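Local coordinates for devB protein (Vibrio cholerae O1 biovar eltor str. N16961, PDB 1Y89) that probably acts as a 6-phosphogluconolactonase, hydrolysing 6-phosphogluconolactone in the pentose phosphate pathway, at residues A[133-138]-A[179-184]; A[147-152]-A[164-169]; A[153-158]-A[212-217]. One frame throughout, in Å; residues are numbered along the deposited sequence.

Contact 1. Residues A[133-138]-A[179-184]; sequences DWILLG and KVLQAA
Strand 134-137 of the Rossmann-like central sheet meets the short helix 178-183 through Ile-135 and Leu-137, which point at Leu-181 and Ala-184. The side chains that meet are all apolar, and no hydrogen bond crosses between the segments. Ile-135 does most of the touching with its outer methyl. Its CG1 stands beside the backbone N (chi1 -57°), and CD1 then runs straight on, anti to CA (chi2 -178°). This carries CD1 into the C-terminal end of the helix. There CD1 lies 3.5 Å from CB of Ala-184 and 3.9 Å from CA of Leu-181. The same CD1 is 4.1 Å from CD1 of Leu-181, and the carbonyl O of Val-180 is 3.9 Å from it. Ala-184, just past the helix, thus meets the end of the isoleucine with its single methyl.

In this Rossmann-like alpha/beta fold, strand 134-137 is a parallel strand in the interior of the sheet, and its alternate residues serve opposite faces. Ile-135 and Leu-137 face helix 178-183. Trp-134 faces the other way and packs on helix 10-25. The helix axis passes 9.3 Å from the strand axis, and their directions differ by 123°.

Leu-137 and Leu-181 reach toward each other tip to tip. CD2 of Leu-181 sits 3.8 Å from CD1 of Leu-137 and 4.0 Å from its CD2, so one methyl touches both branches of the fork. Ile-187 of the adjacent strand 186-191 touches Ile-135 and Leu-137 on the strand side. Ile-218 adds to the packing on Leu-181.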
loop_
_atom_site.group_PDB
_atom_site.type_symbol
_atom_site.label_atom_id
_atom_site.label_comp_id
_atom_site.label_asym_id
_atom_site.label_seq_id
_atom_site.Cartn_x
_atom_site.Cartn_y
_atom_site.Cartn_z
ATOM N N ASP A 133 12.435 11.232 4.745
ATOM C CA ASP A 133 11.409 10.295 5.220
ATOM C C ASP A 133 10.357 10.076 4.149
ATOM O O ASP A 133 9.841 8.957 4.009
ATOM C CB ASP A 133 10.759 10.805 6.510
ATOM C CG ASP A 133 11.732 10.836 7.662
ATOM O OD1 ASP A 133 11.979 9.766 8.263
ATOM O OD2 ASP A 133 12.276 11.921 7.945
ATOM N N TRP A 134 10.070 11.118 3.371
ATOM C CA TRP A 134 8.974 11.048 2.407
ATOM C C TRP A 134 9.132 12.127 1.364
ATOM O O TRP A 134 9.305 13.326 1.696
ATOM C CB TRP A 134 7.639 11.263 3.127
ATOM C CG TRP A 134 6.407 10.830 2.320
ATOM C CD1 TRP A 134 6.380 10.067 1.170
ATOM C CD2 TRP A 134 5.043 11.092 2.667
ATOM N NE1 TRP A 134 5.069 9.851 0.779
ATOM C CE2 TRP A 134 4.231 10.463 1.690
ATOM C CE3 TRP A 134 4.427 11.820 3.710
ATOM C CZ2 TRP A 134 2.809 10.514 1.737
ATOM C CZ3 TRP A 134 3.021 11.870 3.758
ATOM C CH2 TRP A 134 2.231 11.217 2.773
ATOM N N ILE A 135 9.073 11.735 0.098
ATOM C CA ILE A 135 9.118 12.705 -0.986
ATOM C C ILE A 135 7.849 12.499 -1.795
ATOM O O ILE A 135 7.598 11.380 -2.310
ATOM C CB ILE A 135 10.393 12.527 -1.875
ATOM C CG1 ILE A 135 11.681 12.643 -1.007
ATOM C CG2 ILE A 135 10.409 13.540 -3.042
ATOM C CD1 ILE A 135 13.001 12.518 -1.828
ATOM N N LEU A 136 7.073 13.576 -1.932
ATOM C CA LEU A 136 5.860 13.572 -2.779
ATOM C C LEU A 136 6.287 14.100 -4.145
ATOM O O LEU A 136 6.946 15.183 -4.233
ATOM C CB LEU A 136 4.799 14.544 -2.207
ATOM C CG LEU A 136 4.309 14.222 -0.773
ATOM C CD1 LEU A 136 3.070 15.127 -0.457
ATOM C CD2 LEU A 136 3.932 12.793 -0.665
ATOM N N LEU A 137 5.933 13.367 -5.193
ATOM C CA LEU A 137 6.403 13.680 -6.544
ATOM C C LEU A 137 5.242 13.773 -7.500
ATOM O O LEU A 137 4.197 13.130 -7.281
ATOM C CB LEU A 137 7.389 12.600 -7.058
ATOM C CG LEU A 137 8.693 12.576 -6.258
ATOM C CD1 LEU A 137 9.479 11.300 -6.639
ATOM C CD2 LEU A 137 9.550 13.853 -6.569
ATOM N N GLY A 138 5.432 14.588 -8.546
ATOM C CA GLY A 138 4.526 14.645 -9.686
ATOM C C GLY A 138 5.071 13.853 -10.862
ATOM O O GLY A 138 6.282 13.487 -10.908
ATOM N N LYS A 179 19.647 11.364 -7.354
ATOM C CA LYS A 179 20.322 10.746 -6.223
ATOM C C LYS A 179 19.586 10.953 -4.905
ATOM O O LYS A 179 19.488 10.022 -4.080
ATOM C CB LYS A 179 21.725 11.354 -6.127
ATOM C CG LYS A 179 22.498 10.971 -4.924
ATOM C CD LYS A 179 23.895 11.647 -5.071
ATOM C CE LYS A 179 24.793 11.247 -3.967
ATOM N NZ LYS A 179 26.226 11.730 -4.173
ATOM N N VAL A 180 19.091 12.170 -4.679
ATOM C CA VAL A 180 18.347 12.412 -3.433
ATOM C C VAL A 180 17.013 11.626 -3.424
ATOM O O VAL A 180 16.611 11.026 -2.402
ATOM C CB VAL A 180 18.097 13.926 -3.231
ATOM C CG1 VAL A 180 17.250 14.179 -1.982
ATOM C CG2 VAL A 180 19.487 14.674 -3.163
ATOM N N LEU A 181 16.296 11.636 -4.547
ATOM C CA LEU A 181 15.077 10.805 -4.617
ATOM C C LEU A 181 15.321 9.323 -4.366
ATOM O O LEU A 181 14.570 8.670 -3.634
ATOM C CB LEU A 181 14.356 10.983 -5.965
ATOM C CG LEU A 181 13.462 12.191 -6.173
ATOM C CD1 LEU A 181 14.085 13.520 -5.701
ATOM C CD2 LEU A 181 13.041 12.285 -7.713
ATOM N N GLN A 182 16.380 8.794 -4.965
ATOM C CA GLN A 182 16.744 7.395 -4.817
ATOM C C GLN A 182 17.150 7.032 -3.369
ATOM O O GLN A 182 16.948 5.892 -2.928
ATOM C CB GLN A 182 17.887 7.074 -5.799
ATOM C CG GLN A 182 17.474 7.114 -7.283
ATOM C CD GLN A 182 18.679 7.189 -8.239
ATOM O OE1 GLN A 182 19.733 7.718 -7.881
ATOM N NE2 GLN A 182 18.504 6.697 -9.474
ATOM N N ALA A 183 17.713 7.998 -2.632
ATOM C CA ALA A 183 18.124 7.763 -1.242
ATOM C C ALA A 183 17.008 7.824 -0.195
ATOM O O ALA A 183 17.217 7.475 0.982
ATOM C CB ALA A 183 19.261 8.737 -0.876
ATOM N N ALA A 184 15.836 8.312 -0.602
ATOM C CA ALA A 184 14.724 8.531 0.334
ATOM C C ALA A 184 14.109 7.223 0.849
ATOM O O ALA A 184 14.179 6.180 0.177
ATOM C CB ALA A 184 13.670 9.415 -0.304
#

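Contact 2. Residues A[147-152]-A[164-169]; sequences SLFPGQ and ASHPES
Phe-149 carries the contact, with His-166 and Pro-167 packed round its ring. The aromatic pair is edge-to-face, or T-shaped. The edge of Phe-149 points to the face of His-166, with centroids 5.1 Å apart and planes at 66°. The nearest atoms are CZ of Phe-149 and CD2 of His-166, at 3.7 Å.

The second interaction is CH-pi. CD of Pro-167 stands over the middle of the Phe-149 ring, 3.4 Å from its centroid. CG of Pro-167 lies nearer the rim, 3.6 Å from CD1 of Phe-149. Chi1 of -71° puts CG of Phe-149 beside the backbone N; chi2 of -84° sets how the ring is turned.

Ala-164 and Ser-147 meet by plain van der Waals contact. CB of Ala-164, at the end of the edge strand 161-165, sits 3.1 Å from the carbonyl O of Ser-147 and 4.1 Å from its CB. The hydroxyl of Ser-147 is used elsewhere, by Asp-68 and Arg-173.

One polar bond steadies the histidine from its own side. Glu-168 N donates to ND1 of His-166 over 3.0 Å, somewhat tilted from the imidazole plane.

Residues 147-150 end the GHTASLFP stretch, a signature of the lactonase family. Phe-149 also stacks with His-144 of that stretch. The chemistry implies that aromatic and CH-pi contacts do much to hold the signature loop against the end of strand 161-165 and the loop after it, beside a phosphate ion, probably from the crystallisation liquor, which may mark a pocket.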
loop_
_atom_site.group_PDB
_atom_site.type_symbol
_atom_site.label_atom_id
_atom_site.label_comp_id
_atom_site.label_asym_id
_atom_site.label_seq_id
_atom_site.Cartn_x
_atom_site.Cartn_y
_atom_site.Cartn_z
ATOM N N SER A 147 12.194 18.756 -11.175
ATOM C CA SER A 147 12.512 19.489 -12.423
ATOM C C SER A 147 13.618 18.754 -13.184
ATOM O O SER A 147 14.563 19.372 -13.751
ATOM C CB SER A 147 12.892 20.973 -12.153
ATOM O OG SER A 147 11.693 21.747 -11.993
ATOM N N LEU A 148 13.486 17.426 -13.160
ATOM C CA LEU A 148 14.333 16.508 -13.882
ATOM C C LEU A 148 13.560 16.112 -15.129
ATOM O O LEU A 148 12.594 15.345 -15.044
ATOM C CB LEU A 148 14.597 15.264 -13.013
ATOM C CG LEU A 148 15.295 15.582 -11.681
ATOM C CD1 LEU A 148 15.403 14.302 -10.809
ATOM C CD2 LEU A 148 16.662 16.277 -11.918
ATOM N N PHE A 149 13.976 16.657 -16.272
ATOM C CA PHE A 149 13.234 16.515 -17.523
ATOM C C PHE A 149 13.884 15.478 -18.432
ATOM O O PHE A 149 15.113 15.319 -18.398
ATOM C CB PHE A 149 13.154 17.874 -18.228
ATOM C CG PHE A 149 12.227 18.850 -17.525
ATOM C CD1 PHE A 149 10.856 18.827 -17.774
ATOM C CD2 PHE A 149 12.736 19.789 -16.629
ATOM C CE1 PHE A 149 10.003 19.736 -17.125
ATOM C CE2 PHE A 149 11.893 20.697 -15.964
ATOM C CZ PHE A 149 10.530 20.654 -16.190
ATOM N N PRO A 150 13.073 14.802 -19.267
ATOM C CA PRO A 150 13.597 13.765 -20.173
ATOM C C PRO A 150 14.675 14.334 -21.095
ATOM O O PRO A 150 14.550 15.455 -21.571
ATOM C CB PRO A 150 12.365 13.313 -20.987
ATOM C CG PRO A 150 11.245 14.283 -20.647
ATOM C CD PRO A 150 11.606 14.980 -19.371
ATOM N N GLY A 151 15.743 13.574 -21.302
ATOM C CA GLY A 151 16.853 14.019 -22.146
ATOM C C GLY A 151 17.806 15.020 -21.499
ATOM O O GLY A 151 18.904 15.249 -22.024
ATOM N N GLN A 152 17.408 15.635 -20.386
ATOM C CA GLN A 152 18.273 16.622 -19.739
ATOM C C GLN A 152 18.650 16.269 -18.310
ATOM O O GLN A 152 19.305 17.053 -17.628
ATOM C CB GLN A 152 17.728 18.063 -19.890
ATOM C CG GLN A 152 16.320 18.350 -19.421
ATOM C CD GLN A 152 15.911 19.860 -19.551
ATOM O OE1 GLN A 152 15.756 20.572 -18.543
ATOM N NE2 GLN A 152 15.765 20.332 -20.785
ATOM N N ALA A 164 17.928 23.592 -13.361
ATOM C CA ALA A 164 17.331 23.018 -14.559
ATOM C C ALA A 164 16.541 24.095 -15.307
ATOM O O ALA A 164 16.063 25.037 -14.699
ATOM C CB ALA A 164 16.394 21.857 -14.173
ATOM N N SER A 165 16.422 23.987 -16.627
ATOM C CA SER A 165 15.540 24.941 -17.317
ATOM C C SER A 165 14.396 24.187 -17.942
ATOM O O SER A 165 14.584 23.088 -18.492
ATOM C CB SER A 165 16.292 25.800 -18.326
ATOM O OG SER A 165 16.622 25.029 -19.436
ATOM N N HIS A 166 13.194 24.728 -17.782
ATOM C CA HIS A 166 12.031 24.100 -18.362
ATOM C C HIS A 166 12.267 23.975 -19.887
ATOM O O HIS A 166 12.646 24.952 -20.545
ATOM C CB HIS A 166 10.779 24.916 -18.076
ATOM C CG HIS A 166 9.520 24.164 -18.356
ATOM N ND1 HIS A 166 9.036 23.985 -19.635
ATOM C CD2 HIS A 166 8.667 23.505 -17.531
ATOM C CE1 HIS A 166 7.940 23.247 -19.588
ATOM N NE2 HIS A 166 7.686 22.950 -18.321
ATOM N N PRO A 167 12.044 22.779 -20.452
ATOM C CA PRO A 167 12.351 22.579 -21.863
ATOM C C PRO A 167 11.470 23.395 -22.814
ATOM O O PRO A 167 11.873 23.642 -23.955
ATOM C CB PRO A 167 12.118 21.083 -22.091
ATOM C CG PRO A 167 11.784 20.510 -20.759
ATOM C CD PRO A 167 11.536 21.566 -19.786
ATOM N N GLU A 168 10.293 23.810 -22.353
ATOM C CA GLU A 168 9.402 24.598 -23.206
ATOM C C GLU A 168 9.629 26.112 -23.102
ATOM O O GLU A 168 9.706 26.816 -24.123
ATOM C CB GLU A 168 7.938 24.252 -22.913
ATOM C CG GLU A 168 6.923 24.851 -23.965
ATOM C CD GLU A 168 6.886 24.069 -25.299
ATOM O OE1 GLU A 168 7.566 23.029 -25.398
ATOM O OE2 GLU A 168 6.148 24.477 -26.235
ATOM N N SER A 169 9.735 26.611 -21.868
ATOM C CA SER A 169 9.772 28.065 -21.617
ATOM C C SER A 169 11.164 28.589 -21.277
ATOM O O SER A 169 11.431 29.783 -21.394
ATOM C CB SER A 169 8.829 28.400 -20.452
ATOM O OG SER A 169 9.364 27.806 -19.265
#

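Contact 3. Residues A[153-158]-A[212-217]; sequences TDYADA and PYPAAK
Tyr-155 meets Pro-214 and Lys-217 with the far end of its ring. Its OH is 3.2 Å from CA of Pro-214 and 3.4 Å from CG of the same residue. The proline CA lies at the edge of the phenol, near the ring plane. OG1 of Thr-153 also reaches this proline, 4.0 Å from CG of Pro-214. Lys-217 crosses the tyrosine at about a right angle, and its CD comes to 3.6 Å from CZ of Tyr-155. The aliphatic part of the lysine therefore does the touching. Beyond it, the chain bends at its last torsion (chi4 -70°), and NZ bonds to the carbonyl oxygens of Leu-211 and Ala-208.

One water links the segments. It lies in the ring plane, 2.7 Å from OH of Tyr-155, and donates to the carbonyl O of Pro-212 at 2.9 Å.

The ring is positioned by CG2 of Thr-153, which stands 3.6 Å above the centre of the Tyr-155 ring. OG1 of Thr-153 is bonded to the carbonyl O of Phe-149. Tyr-155 itself sits in a type I beta turn from Asp-154 to Asp-157. An Asx turn braces its start, with Ala-156 N donating to OD1 of Asp-154 over 2.9 Å.

The side chain of Tyr-213, at the N-cap position of helix 214-217, starts away from 153-158; it touches Ile-199 and Ile-203 of helix 197-205. The short helix thus lies between helix 197-205 and the surface loop that leads to strand 161-165.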
loop_
_atom_site.group_PDB
_atom_site.type_symbol
_atom_site.label_atom_id
_atom_site.label_comp_id
_atom_site.label_asym_id
_atom_site.label_seq_id
_atom_site.Cartn_x
_atom_site.Cartn_y
_atom_site.Cartn_z
ATOM N N THR A 153 18.270 15.061 -17.878
ATOM C CA THR A 153 18.569 14.584 -16.539
ATOM C C THR A 153 19.861 13.736 -16.520
ATOM O O THR A 153 20.006 12.783 -17.300
ATOM C CB THR A 153 17.405 13.734 -16.000
ATOM O OG1 THR A 153 16.228 14.556 -15.924
ATOM C CG2 THR A 153 17.728 13.156 -14.605
ATOM N N ASP A 154 20.763 14.081 -15.614
ATOM C CA ASP A 154 21.986 13.307 -15.404
ATOM C C ASP A 154 21.733 12.416 -14.193
ATOM O O ASP A 154 21.775 12.889 -13.046
ATOM C CB ASP A 154 23.183 14.227 -15.167
ATOM C CG ASP A 154 24.467 13.450 -14.854
ATOM O OD1 ASP A 154 24.462 12.197 -14.901
ATOM O OD2 ASP A 154 25.476 14.094 -14.545
ATOM N N TYR A 155 21.438 11.143 -14.468
ATOM C CA TYR A 155 21.090 10.180 -13.434
ATOM C C TYR A 155 22.298 9.799 -12.611
ATOM O O TYR A 155 22.148 9.143 -11.592
ATOM C CB TYR A 155 20.436 8.907 -14.023
ATOM C CG TYR A 155 19.130 9.198 -14.687
ATOM C CD1 TYR A 155 17.933 9.296 -13.935
ATOM C CD2 TYR A 155 19.076 9.415 -16.043
ATOM C CE1 TYR A 155 16.715 9.592 -14.559
ATOM C CE2 TYR A 155 17.854 9.707 -16.682
ATOM C CZ TYR A 155 16.691 9.801 -15.934
ATOM O OH TYR A 155 15.523 10.108 -16.606
ATOM N N ALA A 156 23.489 10.193 -13.046
ATOM C CA ALA A 156 24.694 9.897 -12.288
ATOM C C ALA A 156 25.224 11.114 -11.539
ATOM O O ALA A 156 26.344 11.081 -11.034
ATOM C CB ALA A 156 25.773 9.311 -13.208
ATOM N N ASP A 157 24.435 12.184 -11.463
ATOM C CA ASP A 157 24.912 13.441 -10.847
ATOM C C ASP A 157 25.160 13.162 -9.363
ATOM O O ASP A 157 24.267 12.659 -8.657
ATOM C CB ASP A 157 23.869 14.545 -11.028
ATOM C CG ASP A 157 24.360 15.924 -10.601
ATOM O OD1 ASP A 157 25.376 16.063 -9.864
ATOM O OD2 ASP A 157 23.694 16.900 -10.999
ATOM N N ALA A 158 26.372 13.454 -8.907
ATOM C CA ALA A 158 26.740 13.208 -7.506
ATOM C C ALA A 158 26.306 14.351 -6.554
ATOM O O ALA A 158 26.328 14.195 -5.310
ATOM C CB ALA A 158 28.245 12.929 -7.381
ATOM N N PRO A 212 11.940 7.179 -22.008
ATOM C CA PRO A 212 12.763 8.344 -21.707
ATOM C C PRO A 212 12.306 9.089 -20.421
ATOM O O PRO A 212 12.901 10.108 -20.058
ATOM C CB PRO A 212 12.589 9.205 -22.959
ATOM C CG PRO A 212 11.184 8.908 -23.406
ATOM C CD PRO A 212 10.897 7.472 -23.009
ATOM N N TYR A 213 11.346 8.530 -19.688
ATOM C CA TYR A 213 10.701 9.227 -18.550
ATOM C C TYR A 213 11.474 9.123 -17.238
ATOM O O TYR A 213 11.578 8.042 -16.685
ATOM C CB TYR A 213 9.300 8.648 -18.317
ATOM C CG TYR A 213 8.440 8.551 -19.542
ATOM C CD1 TYR A 213 8.463 9.551 -20.505
ATOM C CD2 TYR A 213 7.572 7.478 -19.725
ATOM C CE1 TYR A 213 7.651 9.487 -21.621
ATOM C CE2 TYR A 213 6.761 7.393 -20.847
ATOM C CZ TYR A 213 6.805 8.417 -21.788
ATOM O OH TYR A 213 6.011 8.376 -22.923
ATOM N N PRO A 214 11.960 10.256 -16.693
ATOM C CA PRO A 214 12.562 10.213 -15.358
ATOM C C PRO A 214 11.684 9.484 -14.314
ATOM O O PRO A 214 12.212 8.700 -13.507
ATOM C CB PRO A 214 12.745 11.704 -15.016
ATOM C CG PRO A 214 12.984 12.345 -16.434
ATOM C CD PRO A 214 12.049 11.600 -17.312
ATOM N N ALA A 215 10.372 9.756 -14.292
ATOM C CA ALA A 215 9.492 9.102 -13.303
ATOM C C ALA A 215 9.430 7.577 -13.465
ATOM O O ALA A 215 9.210 6.875 -12.470
ATOM C CB ALA A 215 8.065 9.690 -13.338
ATOM N N ALA A 216 9.603 7.064 -14.695
ATOM C CA ALA A 216 9.756 5.599 -14.897
ATOM C C ALA A 216 11.091 5.035 -14.362
ATOM O O ALA A 216 11.171 3.857 -13.975
ATOM C CB ALA A 216 9.616 5.238 -16.371
ATOM N N LYS A 217 12.130 5.863 -14.361
ATOM C CA LYS A 217 13.503 5.447 -14.029
ATOM C C LYS A 217 13.921 5.625 -12.574
ATOM O O LYS A 217 14.884 4.999 -12.110
ATOM C CB LYS A 217 14.502 6.228 -14.901
ATOM C CG LYS A 217 14.397 5.923 -16.377
ATOM C CD LYS A 217 15.492 6.664 -17.135
ATOM C CE LYS A 217 15.188 6.724 -18.625
ATOM N NZ LYS A 217 15.325 5.369 -19.240
HETATM O O HOH W 1 15.613 10.803 -19.204
#

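In the fold
Contact 1 lies deep, about 7 Å from the chain centre, contacts 2 and 3 about 16 and 15 Å from it. Centre to centre, contacts 1 and 3 are about 13 Å apart, 2 and 3 about 11 Å, 1 and 2 about 18 Å. Contacts 1 and 2 reach the same sheet, at an inner strand and at edge strand 161-165. The loop between strands 134-137 and 161-165 supplies 147-152 and 153-158 in succession. Contact 2 is nested within the span closed by contact 1; contact 3 crosses both. Lys-179 NZ probably bonds to Ala-158 O, and Leu-148 O packs on Pro-214 CG. One loop, carrying the family signature, is thus fixed to the sheet edge and helix 214-217.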